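Local structure of succinoglycan biosynthesis protein (Bacillus cereus ATCC 14579, 2RAD) at residues V111-W116 / G170-S175; R124-G129 / V166-M171; Q174-N179 / E263-M268; H309-N314 / P321-Q326; E89-K94 / T143-D148. The protein is of unknown function but belongs to the erythromycin esterase family, binds calcium, and is named for a possible part in succinoglycan biosynthesis. All blocks are in the same frame, centred on the assembly; numbering follows the deposited sequence.

Interaction 1 of 5, residues V111-W116 / G170-S175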
# COMPACT_ATOMS: atom_id res chain seq x y z
N VAL A 111 0.48 6.38 -2.32
CA VAL A 111 1.21 5.17 -2.69
C VAL A 111 0.33 3.97 -2.36
O VAL A 111 0.02 3.74 -1.20
CB VAL A 111 2.55 5.08 -1.89
CG1 VAL A 111 3.34 3.82 -2.26
CG2 VAL A 111 3.38 6.32 -2.15
N LEU A 112 -0.11 3.22 -3.36
CA LEU A 112 -0.95 2.08 -3.04
C LEU A 112 -0.28 0.74 -3.34
O LEU A 112 0.77 0.71 -3.99
CB LEU A 112 -2.34 2.24 -3.69
CG LEU A 112 -2.65 2.46 -5.18
CD1 LEU A 112 -4.00 3.13 -5.26
CD2 LEU A 112 -1.62 3.34 -5.84
N GLU A 113 -0.86 -0.35 -2.83
CA GLU A 113 -0.32 -1.71 -3.00
C GLU A 113 -0.59 -2.26 -4.39
O GLU A 113 -1.09 -3.38 -4.57
CB GLU A 113 -0.91 -2.63 -1.92
CG GLU A 113 -0.01 -3.80 -1.48
CD GLU A 113 -0.57 -4.55 -0.27
OE1 GLU A 113 -0.94 -3.88 0.72
OE2 GLU A 113 -0.64 -5.79 -0.29
N GLU A 114 -0.21 -1.46 -5.38
CA GLU A 114 -0.39 -1.78 -6.79
C GLU A 114 0.99 -1.71 -7.41
O GLU A 114 1.88 -1.06 -6.88
CB GLU A 114 -1.30 -0.74 -7.43
CG GLU A 114 -1.67 -1.01 -8.87
CD GLU A 114 -2.63 -2.19 -9.02
OE1 GLU A 114 -2.18 -3.29 -9.38
OE2 GLU A 114 -3.84 -2.00 -8.76
N GLY A 115 1.16 -2.36 -8.55
CA GLY A 115 2.44 -2.35 -9.22
C GLY A 115 2.87 -0.96 -9.65
O GLY A 115 2.08 -0.22 -10.24
N TRP A 116 4.12 -0.62 -9.35
CA TRP A 116 4.71 0.67 -9.71
C TRP A 116 4.40 1.01 -11.16
O TRP A 116 4.07 2.16 -11.48
CB TRP A 116 6.23 0.63 -9.50
CG TRP A 116 6.96 1.81 -10.09
CD1 TRP A 116 7.27 1.99 -11.41
CD2 TRP A 116 7.39 3.00 -9.41
NE1 TRP A 116 7.86 3.22 -11.59
CE2 TRP A 116 7.94 3.86 -10.38
CE3 TRP A 116 7.35 3.42 -8.08
CZ2 TRP A 116 8.46 5.12 -10.05
CZ3 TRP A 116 7.87 4.68 -7.75
CH2 TRP A 116 8.41 5.51 -8.74
N GLY A 170 2.68 3.38 -7.31
CA GLY A 170 2.51 2.02 -6.84
C GLY A 170 3.81 1.64 -6.14
O GLY A 170 4.87 2.14 -6.55
N MSE A 171 3.77 0.81 -5.09
CA MSE A 171 5.01 0.42 -4.40
C MSE A 171 5.28 -1.07 -4.57
O MSE A 171 6.30 -1.57 -4.07
CB MSE A 171 4.93 0.76 -2.92
CG MSE A 171 3.85 0.00 -2.19
SE MSE A 171 3.78 0.43 -0.35
CE MSE A 171 1.90 0.04 0.03
N ASP A 172 4.39 -1.78 -5.26
CA ASP A 172 4.56 -3.21 -5.50
C ASP A 172 5.35 -3.40 -6.81
O ASP A 172 5.33 -2.54 -7.69
CB ASP A 172 3.22 -3.93 -5.60
CG ASP A 172 3.22 -5.30 -4.89
OD1 ASP A 172 4.26 -6.00 -4.94
OD2 ASP A 172 2.19 -5.67 -4.27
N ILE A 173 6.04 -4.53 -6.90
CA ILE A 173 6.87 -4.84 -8.05
C ILE A 173 6.65 -6.28 -8.54
O ILE A 173 7.61 -7.02 -8.74
CB ILE A 173 8.35 -4.69 -7.69
CG1 ILE A 173 8.58 -5.32 -6.31
CG2 ILE A 173 8.74 -3.22 -7.77
CD1 ILE A 173 9.95 -5.94 -6.11
N GLN A 174 5.41 -6.66 -8.75
CA GLN A 174 5.13 -8.01 -9.21
C GLN A 174 5.15 -8.14 -10.73
O GLN A 174 4.58 -9.08 -11.29
CB GLN A 174 3.79 -8.45 -8.62
CG GLN A 174 3.87 -8.66 -7.10
CD GLN A 174 2.50 -8.87 -6.45
OE1 GLN A 174 1.69 -9.67 -6.93
NE2 GLN A 174 2.25 -8.17 -5.34
N SER A 175 5.85 -7.21 -11.37
CA SER A 175 5.99 -7.17 -12.83
C SER A 175 6.65 -5.85 -13.15
O SER A 175 6.76 -4.99 -12.29
CB SER A 175 4.62 -7.19 -13.50
OG SER A 175 3.89 -6.00 -13.22

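Interaction 2 of 5, residues R124-G129 / V166-M171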
# COMPACT_ATOMS: atom_id res chain seq x y z
N ARG A 124 -1.43 9.14 -14.61
CA ARG A 124 -1.87 9.77 -15.84
C ARG A 124 -3.36 10.10 -15.76
O ARG A 124 -3.78 11.18 -16.15
CB ARG A 124 -1.58 8.81 -16.99
CG ARG A 124 -2.10 9.23 -18.35
CD ARG A 124 -1.38 8.46 -19.45
NE ARG A 124 -1.92 8.81 -20.76
CZ ARG A 124 -3.09 8.38 -21.23
NH1 ARG A 124 -3.84 7.56 -20.50
NH2 ARG A 124 -3.52 8.78 -22.42
N TYR A 125 -4.14 9.16 -15.25
CA TYR A 125 -5.57 9.38 -15.11
C TYR A 125 -5.93 10.48 -14.12
O TYR A 125 -6.56 11.45 -14.51
CB TYR A 125 -6.26 8.07 -14.72
CG TYR A 125 -7.75 8.21 -14.49
CD1 TYR A 125 -8.63 8.34 -15.56
CD2 TYR A 125 -8.27 8.23 -13.21
CE1 TYR A 125 -10.00 8.49 -15.35
CE2 TYR A 125 -9.62 8.38 -12.98
CZ TYR A 125 -10.49 8.51 -14.06
OH TYR A 125 -11.83 8.68 -13.80
N VAL A 126 -5.55 10.36 -12.84
CA VAL A 126 -5.90 11.41 -11.88
C VAL A 126 -5.45 12.80 -12.33
O VAL A 126 -6.03 13.80 -11.91
CB VAL A 126 -5.32 11.16 -10.45
CG1 VAL A 126 -5.93 9.91 -9.84
CG2 VAL A 126 -3.80 11.06 -10.52
N LEU A 127 -4.42 12.86 -13.16
CA LEU A 127 -3.94 14.15 -13.67
C LEU A 127 -4.66 14.56 -14.96
O LEU A 127 -5.52 15.45 -14.94
CB LEU A 127 -2.43 14.12 -13.94
CG LEU A 127 -1.50 13.83 -12.76
CD1 LEU A 127 -0.06 14.04 -13.22
CD2 LEU A 127 -1.82 14.75 -11.58
N THR A 128 -4.32 13.90 -16.07
CA THR A 128 -4.90 14.22 -17.37
C THR A 128 -6.29 13.67 -17.70
O THR A 128 -6.87 14.05 -18.72
CB THR A 128 -3.95 13.80 -18.51
OG1 THR A 128 -3.80 12.37 -18.51
CG2 THR A 128 -2.58 14.44 -18.32
N GLY A 129 -6.82 12.78 -16.87
CA GLY A 129 -8.15 12.25 -17.13
C GLY A 129 -8.18 11.28 -18.29
O GLY A 129 -9.21 10.65 -18.57
N VAL A 166 -2.26 15.91 -6.60
CA VAL A 166 -2.08 14.63 -5.90
C VAL A 166 -1.65 13.53 -6.88
O VAL A 166 -2.36 13.20 -7.84
CB VAL A 166 -3.40 14.18 -5.20
CG1 VAL A 166 -3.16 12.93 -4.38
CG2 VAL A 166 -3.92 15.28 -4.32
N ARG A 167 -0.47 12.96 -6.64
CA ARG A 167 0.05 11.90 -7.51
C ARG A 167 -0.35 10.49 -7.05
O ARG A 167 -0.72 10.27 -5.90
CB ARG A 167 1.58 11.97 -7.57
CG ARG A 167 2.15 13.33 -7.96
CD ARG A 167 2.02 13.68 -9.45
NE ARG A 167 2.77 12.78 -10.35
CZ ARG A 167 4.08 12.54 -10.30
NH1 ARG A 167 4.84 13.13 -9.40
NH2 ARG A 167 4.63 11.70 -11.16
N VAL A 168 -0.28 9.54 -7.97
CA VAL A 168 -0.59 8.16 -7.60
C VAL A 168 0.62 7.32 -7.98
O VAL A 168 1.03 7.29 -9.13
CB VAL A 168 -1.85 7.64 -8.30
CG1 VAL A 168 -2.01 6.16 -8.02
CG2 VAL A 168 -3.08 8.38 -7.76
N ILE A 169 1.19 6.65 -6.98
CA ILE A 169 2.36 5.80 -7.15
C ILE A 169 2.10 4.39 -6.65
O ILE A 169 1.37 4.20 -5.68
CB ILE A 169 3.55 6.32 -6.35
CG1 ILE A 169 3.87 7.75 -6.71
CG2 ILE A 169 4.74 5.50 -6.66
CD1 ILE A 169 3.12 8.74 -5.88
N GLY A 170 2.68 3.38 -7.31
CA GLY A 170 2.51 2.02 -6.84
C GLY A 170 3.81 1.64 -6.14
O GLY A 170 4.87 2.14 -6.55
N MSE A 171 3.77 0.81 -5.09
CA MSE A 171 5.01 0.42 -4.40
C MSE A 171 5.28 -1.07 -4.57
O MSE A 171 6.30 -1.57 -4.07
CB MSE A 171 4.93 0.76 -2.92
CG MSE A 171 3.85 0.00 -2.19
SE MSE A 171 3.78 0.43 -0.35
CE MSE A 171 1.90 0.04 0.03

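Interaction 3 of 5, residues Q174-N179 / E263-M268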
# COMPACT_ATOMS: atom_id res chain seq x y z
N GLN A 174 5.41 -6.66 -8.75
CA GLN A 174 5.13 -8.01 -9.21
C GLN A 174 5.15 -8.14 -10.73
O GLN A 174 4.58 -9.08 -11.29
CB GLN A 174 3.79 -8.45 -8.62
CG GLN A 174 3.87 -8.66 -7.10
CD GLN A 174 2.50 -8.87 -6.45
OE1 GLN A 174 1.69 -9.67 -6.93
NE2 GLN A 174 2.25 -8.17 -5.34
N SER A 175 5.85 -7.21 -11.37
CA SER A 175 5.99 -7.17 -12.83
C SER A 175 6.65 -5.85 -13.15
O SER A 175 6.76 -4.99 -12.29
CB SER A 175 4.62 -7.19 -13.50
OG SER A 175 3.89 -6.00 -13.22
N VAL A 176 7.10 -5.68 -14.39
CA VAL A 176 7.71 -4.42 -14.80
C VAL A 176 7.40 -4.29 -16.28
O VAL A 176 8.13 -4.83 -17.11
CB VAL A 176 9.24 -4.42 -14.61
CG1 VAL A 176 9.77 -3.01 -14.77
CG2 VAL A 176 9.61 -4.95 -13.25
N ASN A 177 6.32 -3.59 -16.61
CA ASN A 177 5.89 -3.41 -18.00
C ASN A 177 6.70 -2.38 -18.79
O ASN A 177 7.54 -1.68 -18.24
CB ASN A 177 4.40 -3.03 -18.05
CG ASN A 177 4.13 -1.63 -17.51
OD1 ASN A 177 4.96 -0.73 -17.63
ND2 ASN A 177 2.95 -1.43 -16.93
N GLU A 178 6.43 -2.29 -20.09
CA GLU A 178 7.17 -1.36 -20.96
C GLU A 178 7.06 0.13 -20.60
O GLU A 178 7.90 0.92 -21.00
CB GLU A 178 6.80 -1.60 -22.44
CG GLU A 178 7.26 -2.98 -22.99
CD GLU A 178 7.34 -3.07 -24.53
OE1 GLU A 178 8.17 -2.35 -25.15
OE2 GLU A 178 6.58 -3.87 -25.13
N ASN A 179 6.04 0.52 -19.84
CA ASN A 179 5.92 1.93 -19.45
C ASN A 179 7.15 2.38 -18.66
O ASN A 179 7.59 3.52 -18.76
CB ASN A 179 4.67 2.15 -18.59
CG ASN A 179 3.39 1.75 -19.30
OD1 ASN A 179 2.30 1.81 -18.71
ND2 ASN A 179 3.51 1.36 -20.57
N GLU A 263 15.68 -3.29 -10.84
CA GLU A 263 16.63 -3.92 -9.96
C GLU A 263 15.82 -4.66 -8.93
O GLU A 263 15.99 -5.86 -8.73
CB GLU A 263 17.49 -2.87 -9.27
CG GLU A 263 18.47 -2.18 -10.17
CD GLU A 263 19.73 -1.79 -9.43
OE1 GLU A 263 20.44 -2.70 -8.95
OE2 GLU A 263 19.99 -0.57 -9.31
N GLN A 264 14.91 -3.93 -8.27
CA GLN A 264 14.04 -4.52 -7.26
C GLN A 264 13.46 -5.83 -7.76
O GLN A 264 13.73 -6.88 -7.19
CB GLN A 264 12.91 -3.55 -6.92
CG GLN A 264 13.39 -2.17 -6.45
CD GLN A 264 12.27 -1.32 -5.87
OE1 GLN A 264 11.10 -1.54 -6.17
NE2 GLN A 264 12.62 -0.34 -5.05
N PHE A 265 12.69 -5.77 -8.83
CA PHE A 265 12.06 -6.97 -9.42
C PHE A 265 13.05 -8.10 -9.69
O PHE A 265 12.83 -9.26 -9.35
CB PHE A 265 11.39 -6.59 -10.75
CG PHE A 265 10.79 -7.75 -11.49
CD1 PHE A 265 11.53 -8.44 -12.44
CD2 PHE A 265 9.49 -8.16 -11.22
CE1 PHE A 265 10.97 -9.54 -13.12
CE2 PHE A 265 8.92 -9.25 -11.89
CZ PHE A 265 9.67 -9.94 -12.84
N THR A 266 14.13 -7.73 -10.34
CA THR A 266 15.20 -8.63 -10.73
C THR A 266 15.89 -9.23 -9.49
O THR A 266 16.37 -10.36 -9.52
CB THR A 266 16.17 -7.81 -11.62
OG1 THR A 266 16.34 -8.49 -12.87
CG2 THR A 266 17.50 -7.57 -10.93
N THR A 267 15.88 -8.45 -8.41
CA THR A 267 16.50 -8.81 -7.14
C THR A 267 15.76 -9.88 -6.34
O THR A 267 16.35 -10.89 -5.98
CB THR A 267 16.63 -7.57 -6.21
OG1 THR A 267 17.43 -6.57 -6.85
CG2 THR A 267 17.29 -7.97 -4.88
N MSE A 268 14.48 -9.65 -6.03
CA MSE A 268 13.73 -10.60 -5.22
C MSE A 268 13.49 -11.91 -5.91
O MSE A 268 13.59 -12.97 -5.29
CB MSE A 268 12.41 -10.01 -4.74
CG MSE A 268 11.43 -9.61 -5.82
SE MSE A 268 9.68 -9.13 -5.10
CE MSE A 268 8.70 -8.92 -6.76

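Interaction 4 of 5, residues H309-N314 / P321-Q326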
# COMPACT_ATOMS: atom_id res chain seq x y z
N HIS A 309 0.85 -4.86 5.66
CA HIS A 309 1.96 -4.13 5.10
C HIS A 309 2.28 -2.75 5.66
O HIS A 309 3.36 -2.23 5.40
CB HIS A 309 1.79 -4.07 3.59
CG HIS A 309 1.89 -5.40 2.94
ND1 HIS A 309 3.08 -6.10 2.85
CD2 HIS A 309 0.93 -6.22 2.43
CE1 HIS A 309 2.85 -7.28 2.30
NE2 HIS A 309 1.56 -7.38 2.05
N VAL A 310 1.35 -2.17 6.42
CA VAL A 310 1.59 -0.85 7.02
C VAL A 310 1.69 -0.83 8.54
O VAL A 310 1.92 0.22 9.13
CB VAL A 310 0.53 0.17 6.58
CG1 VAL A 310 0.65 0.42 5.09
CG2 VAL A 310 -0.85 -0.32 6.96
N SER A 311 1.52 -1.97 9.19
CA SER A 311 1.63 -1.99 10.65
C SER A 311 3.10 -1.88 11.05
O SER A 311 3.99 -2.29 10.30
CB SER A 311 1.02 -3.26 11.24
OG SER A 311 1.73 -4.41 10.81
N LYS A 312 3.34 -1.31 12.23
CA LYS A 312 4.70 -1.14 12.75
C LYS A 312 5.21 -2.48 13.29
O LYS A 312 6.40 -2.64 13.59
CB LYS A 312 4.70 -0.07 13.85
CG LYS A 312 4.49 1.37 13.33
CD LYS A 312 3.72 2.22 14.34
CE LYS A 312 3.76 3.71 14.03
NZ LYS A 312 5.12 4.32 14.25
N THR A 313 4.31 -3.46 13.36
CA THR A 313 4.63 -4.79 13.84
C THR A 313 4.38 -5.82 12.78
O THR A 313 3.46 -5.67 11.97
CB THR A 313 3.77 -5.11 15.06
OG1 THR A 313 4.27 -4.38 16.18
CG2 THR A 313 3.78 -6.60 15.36
N ASN A 314 5.17 -6.88 12.76
CA ASN A 314 4.98 -7.93 11.77
C ASN A 314 3.86 -8.92 12.16
O ASN A 314 4.09 -9.88 12.90
CB ASN A 314 6.28 -8.68 11.55
CG ASN A 314 6.20 -9.62 10.38
OD1 ASN A 314 7.13 -10.38 10.14
ND2 ASN A 314 5.09 -9.58 9.65
N PRO A 321 9.26 -12.15 6.90
CA PRO A 321 10.22 -12.03 8.00
C PRO A 321 10.19 -10.61 8.62
O PRO A 321 10.59 -10.39 9.77
CB PRO A 321 11.55 -12.35 7.32
CG PRO A 321 11.14 -13.26 6.16
CD PRO A 321 9.94 -12.55 5.65
N LYS A 322 9.71 -9.64 7.84
CA LYS A 322 9.64 -8.25 8.26
C LYS A 322 8.81 -7.56 7.18
O LYS A 322 8.99 -7.82 5.99
CB LYS A 322 11.07 -7.67 8.30
CG LYS A 322 11.27 -6.32 9.00
CD LYS A 322 12.77 -5.97 9.01
CE LYS A 322 13.22 -5.09 10.20
NZ LYS A 322 12.96 -3.63 10.03
N VAL A 323 7.90 -6.69 7.57
CA VAL A 323 7.08 -6.00 6.59
C VAL A 323 7.46 -4.53 6.47
O VAL A 323 8.11 -3.97 7.37
CB VAL A 323 5.57 -6.13 6.90
CG1 VAL A 323 5.19 -7.61 6.94
CG2 VAL A 323 5.24 -5.44 8.22
N ALA A 324 7.06 -3.90 5.37
CA ALA A 324 7.37 -2.50 5.09
C ALA A 324 7.11 -1.54 6.26
O ALA A 324 7.96 -0.71 6.58
CB ALA A 324 6.61 -2.06 3.85
N GLY A 325 5.95 -1.66 6.89
CA GLY A 325 5.62 -0.80 8.02
C GLY A 325 6.72 -0.67 9.05
O GLY A 325 6.93 0.41 9.62
N GLN A 326 7.43 -1.76 9.31
CA GLN A 326 8.52 -1.72 10.29
C GLN A 326 9.67 -0.87 9.75
O GLN A 326 10.24 -0.05 10.48
CB GLN A 326 9.00 -3.13 10.59
CG GLN A 326 7.85 -4.05 10.91
CD GLN A 326 8.29 -5.46 11.14
OE1 GLN A 326 8.84 -5.78 12.19
NE2 GLN A 326 8.07 -6.31 10.16

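Interaction 5 of 5, residues E89-K94 / T143-D148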
# COMPACT_ATOMS: atom_id res chain seq x y z
N GLU A 89 -17.20 -1.34 2.59
CA GLU A 89 -17.09 -0.31 3.61
C GLU A 89 -15.65 0.04 3.99
O GLU A 89 -15.38 1.16 4.42
CB GLU A 89 -17.85 -0.72 4.86
CG GLU A 89 -19.33 -1.00 4.66
CD GLU A 89 -19.59 -2.29 3.91
OE1 GLU A 89 -18.68 -3.15 3.89
OE2 GLU A 89 -20.70 -2.45 3.35
N VAL A 90 -14.73 -0.90 3.86
CA VAL A 90 -13.37 -0.59 4.22
C VAL A 90 -12.77 0.28 3.15
O VAL A 90 -12.10 1.26 3.46
CB VAL A 90 -12.51 -1.83 4.40
CG1 VAL A 90 -11.21 -1.45 5.10
CG2 VAL A 90 -13.26 -2.87 5.19
N PHE A 91 -13.04 -0.05 1.89
CA PHE A 91 -12.52 0.77 0.81
C PHE A 91 -13.00 2.21 0.91
O PHE A 91 -12.20 3.15 0.89
CB PHE A 91 -12.95 0.23 -0.56
CG PHE A 91 -12.13 -0.91 -1.05
CD1 PHE A 91 -10.79 -1.06 -0.68
CD2 PHE A 91 -12.69 -1.84 -1.90
CE1 PHE A 91 -10.02 -2.12 -1.15
CE2 PHE A 91 -11.93 -2.92 -2.39
CZ PHE A 91 -10.59 -3.05 -2.01
N THR A 92 -14.31 2.39 1.02
CA THR A 92 -14.87 3.73 1.09
C THR A 92 -14.42 4.52 2.32
O THR A 92 -14.15 5.73 2.21
CB THR A 92 -16.43 3.72 0.99
OG1 THR A 92 -16.97 2.90 2.03
CG2 THR A 92 -16.89 3.18 -0.37
N MSE A 93 -14.31 3.87 3.47
CA MSE A 93 -13.88 4.56 4.69
C MSE A 93 -12.44 5.04 4.52
O MSE A 93 -12.10 6.15 4.94
CB MSE A 93 -14.01 3.65 5.92
CG MSE A 93 -13.82 4.35 7.27
SE MSE A 93 -14.89 5.98 7.53
CE MSE A 93 -16.50 5.14 8.13
N LYS A 94 -11.58 4.23 3.90
CA LYS A 94 -10.21 4.68 3.66
C LYS A 94 -10.29 5.84 2.65
O LYS A 94 -9.53 6.80 2.75
CB LYS A 94 -9.34 3.54 3.11
CG LYS A 94 -8.81 2.59 4.18
CD LYS A 94 -8.00 1.46 3.57
CE LYS A 94 -6.82 2.02 2.78
NZ LYS A 94 -6.02 0.98 2.05
N THR A 143 -12.43 -2.66 -8.34
CA THR A 143 -13.74 -2.51 -7.72
C THR A 143 -14.25 -1.10 -7.98
O THR A 143 -13.46 -0.19 -8.25
CB THR A 143 -13.68 -2.74 -6.18
OG1 THR A 143 -12.59 -1.99 -5.62
CG2 THR A 143 -13.54 -4.21 -5.84
N LYS A 144 -15.56 -0.92 -7.89
CA LYS A 144 -16.15 0.41 -8.08
C LYS A 144 -15.54 1.40 -7.09
O LYS A 144 -15.31 2.56 -7.43
CB LYS A 144 -17.67 0.36 -7.92
CG LYS A 144 -18.43 0.72 -9.21
CD LYS A 144 -19.94 0.47 -9.13
CE LYS A 144 -20.29 -1.01 -9.10
NZ LYS A 144 -21.74 -1.21 -9.35
N GLU A 145 -15.25 0.94 -5.88
CA GLU A 145 -14.65 1.78 -4.85
C GLU A 145 -13.27 2.31 -5.24
O GLU A 145 -12.89 3.40 -4.85
CB GLU A 145 -14.54 1.01 -3.53
CG GLU A 145 -15.87 0.59 -2.96
CD GLU A 145 -16.18 -0.86 -3.24
OE1 GLU A 145 -15.87 -1.34 -4.34
OE2 GLU A 145 -16.76 -1.52 -2.34
N MSE A 146 -12.51 1.54 -6.02
CA MSE A 146 -11.20 2.01 -6.42
C MSE A 146 -11.29 3.03 -7.54
O MSE A 146 -10.48 3.96 -7.61
CB MSE A 146 -10.33 0.84 -6.88
CG MSE A 146 -9.92 -0.10 -5.75
SE MSE A 146 -9.05 0.84 -4.29
CE MSE A 146 -7.80 1.93 -5.33
N LEU A 147 -12.28 2.85 -8.41
CA LEU A 147 -12.52 3.75 -9.53
C LEU A 147 -13.13 5.03 -8.98
O LEU A 147 -12.93 6.11 -9.54
CB LEU A 147 -13.47 3.10 -10.53
CG LEU A 147 -12.98 1.77 -11.10
CD1 LEU A 147 -14.14 1.05 -11.77
CD2 LEU A 147 -11.81 2.02 -12.05
N ASP A 148 -13.88 4.91 -7.90
CA ASP A 148 -14.46 6.08 -7.28
C ASP A 148 -13.31 6.89 -6.70
O ASP A 148 -13.14 8.07 -7.04
CB ASP A 148 -15.42 5.68 -6.15
CG ASP A 148 -16.88 5.64 -6.61
OD1 ASP A 148 -17.41 6.71 -6.95
OD2 ASP A 148 -17.49 4.54 -6.63

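Interaction 1 of 5, residues V111-W116 / G170-S175
Three backbone hydrogen bonds join Leu112, Glu114 and Trp116 to Met171 and Asp172. Met171 N donates to Leu112 O over 3.2 Å, arriving almost end-on to the carbonyl. Asp172 N reaches Glu114 O at 3.1 Å from well above the carbonyl plane, 44° out of it, whereas Trp116 N meets Asp172 O at 2.8 Å in a straighter bond (165° at the hydrogen). Leu112 O is held twice, because Glu114 N also bonds to it and closes an inverse gamma turn centred on Glu113.

This turn inserts an extra residue into a parallel pairing. Gly170 lies across from Leu112 but Asp172 across from Gly115, a one-residue shift that makes a beta bulge in the pairing of strand 109-112 and the chain after it with the edge strand 167-172 of the mixed central sheet. Glu113, which binds calcium together with His85, is the centre of this turn.

Apolar contact comes from Val111, whose CG1 is turned anti to the backbone N (chi1 -180°) and touches CB of the selenomethionine Met171 at 3.5 Å, the two side chains crossing nearly at right angles. On the polar side, Asp172 OD1 is met from above the carboxylate plane by Gln174 NE2 at 3.0 Å and also binds His283 NE2. Glu113 OE2 and Asp172 OD2 stay 4.9 Å apart, and Glu113 OE1 bonds to His306 N.

Interaction 2 of 5, residues R124-G129 / V166-M171
Arg167 and Val168, which touch Leu127 and Val126 across this contact, are both tied to one polar atom: Asp123 OD1, just ahead of Arg124, takes a salt bridge from Arg167 NE and a hydrogen bond from Val168 N. Helix 116-128 is thereby fixed to the strand by a charged group, while the contact across the two segments is made mostly by methyl groups of Val126, Leu127 and Val168. Val126 supplies both of its branches. Val126 CG1 lies 3.8 Å from Val168 CG2, and Val126 CG2 rests 3.7 Å from Val166 O. With chi1 at -65°, CG2 sits between the backbone N and the carbonyl carbon, which spreads the two methyls towards Val168 on the strand and the carbonyl of Val166 just before it.

Leu127 works at the margin, its CD2 coming within 4.1 Å of Val166 O. Leu127 CD1 approaches Arg167 NE obliquely at 4.2 Å, next to a guanidinium that is folded back by three successive bends and also makes a cation-pi contact with Trp254.

The helix thus lies against the edge strand 167-172, whose backbone bonds run to strand 109-112. Helix 144-158 fills in alongside, placing Leu150 and Ile153 on Val126 and Tyr156 on Val166, and helix 276-298 packs against Arg167 and Ile169.

Interaction 3 of 5, residues Q174-N179 / E263-M268
At the edge of the Phe265 ring, near its plane, lies the backbone of Gln174, with Gln174 C 4.1 Å from Phe265 CE2. Ser175 CA comes to Phe265 CE2 obliquely at 3.7 Å. Val176 CG2 also approaches at a slant, over the root of the side chain, 3.5 Å from Phe265 CB and equally close to CG. The ring reaches this loop because its CG is anti to the backbone N (chi1 176°), extending it away from the helix. The selenomethionine Met268, one turn further on, adds a looser touch, its CE 4.4 Å from Gln174 CA. No hydrogen bond crosses, and the polar loop groups are held by others: Ser175 OG and Asn177 N both bond to Asp117 OD2, and Val176 O to Thr210 OG1.

Asn177 then caps helix 178-190 through a weak bond from Asn179 N. The contact therefore seats the link between strand 167-172 and that helix on helix 250-268, which is itself flanked by helices 223-240 and 276-298.

Interaction 4 of 5, residues H309-N314 / P321-Q326
His309 O receives a weak, bent hydrogen bond from Gly325 N (3.0 Å, 133° at the hydrogen), and Gly325 CA makes a CA-H...O contact with Ser311 O, so the chain just after helix 307-310 runs close against the first turn of helix 324-332, with CA atoms of Val310 and Gly325 4.2 Å apart.

The side chains of Val323, Ala324 and Gln326 add to this. Ala324 CB rests 3.6 Å from His309 O. Gln326, extended beyond CG, passes along the loop, and Gln326 CG lies 3.4 Å from Lys312 O. Val323 spreads its methyls over the loop, with Val323 CG2 at 4.0 Å from Ser311 O and CG1 lying against the Asn314 side chain. Its chi1 of -58° sets CG2 between backbone N and carbonyl carbon, facing Ser311 O and Thr313 O.

Asp284 OD2, from helix 276-298, bonds both Ala324 N at the helix start and His309 ND1. The bond to Asp284 probably helps fix the rotation of the imidazole, whose ring also meets Tyr320 edge-to-face. His309 in turn packs on the calcium ligand Glu113, an arrangement consistent with His309 lining the calcium site.

Interaction 5 of 5, residues E89-K94 / T143-D148
Phe91 and Met146 form a Met-aromatic contact: SE of the selenomethionine Met146 sits over one face of the Phe91 ring, 4.6 Å from its centroid and only 17° off the normal. Phe91 places the ring there by turning CG anti to its carbonyl carbon (chi1 -80°), which directs it towards helix 144-158. The axes of the short segments 89-94 and 144-148 run nearly parallel (10°), 9.4 Å apart at closest approach.

Glu145 comes at the ring edge. Its chain bends at chi2, laying Glu145 CD in the ring plane, 3.9 Å from Phe91 CD2, with the carboxylate turned nearly perpendicular to the ring. The aliphatic part does the close packing, Glu145 CB against Phe91 CB at 3.5 Å, while Glu145 CG meets Thr92 CG2 at 3.8 Å. Thr92 OG1 bonds instead to Thr56 O. The side chain of Thr143, at the N-cap position of helix 144-158, crosses that of Phe91 at about a right angle, Thr143 OG1 lying 3.4 Å from Phe91 CE2 in an oblique approach.

No hydrogen bond joins the two segments, so the contact between them is mainly apolar, with the selenium-ring contact added. The carboxylate beside the ring edge probably gains some electrostatic benefit from the ring hydrogens, and Glu145 OE1 accepts a hydrogen bond from Gln440 N, which would help to stabilise it.

Interaction 1 lies between the others. It shares Gly170 and Met171 with interaction 2, centres about 13 Å apart, so strand 167-172 carries both; Leu112 CD2 packs on Val168 CG1 at 3.6 Å. Through Gln174 and Ser175 it runs into interaction 3, whose Phe265 and Met268 also touch Ile173. Towards the calcium site, interaction 1 supplies the ligand Glu113, and His309 of interaction 4 approaches it, nearest side-chain atoms about 3 Å apart. Interaction 5 meets interaction 1 where Met146 CE lies 4.0 Å from Leu112 CD1, and its Phe91 side chain is about 5 Å from that of the second ligand, His85, between nearest atoms. Interactions 2 and 4 lie on opposite sides of the chain's centre.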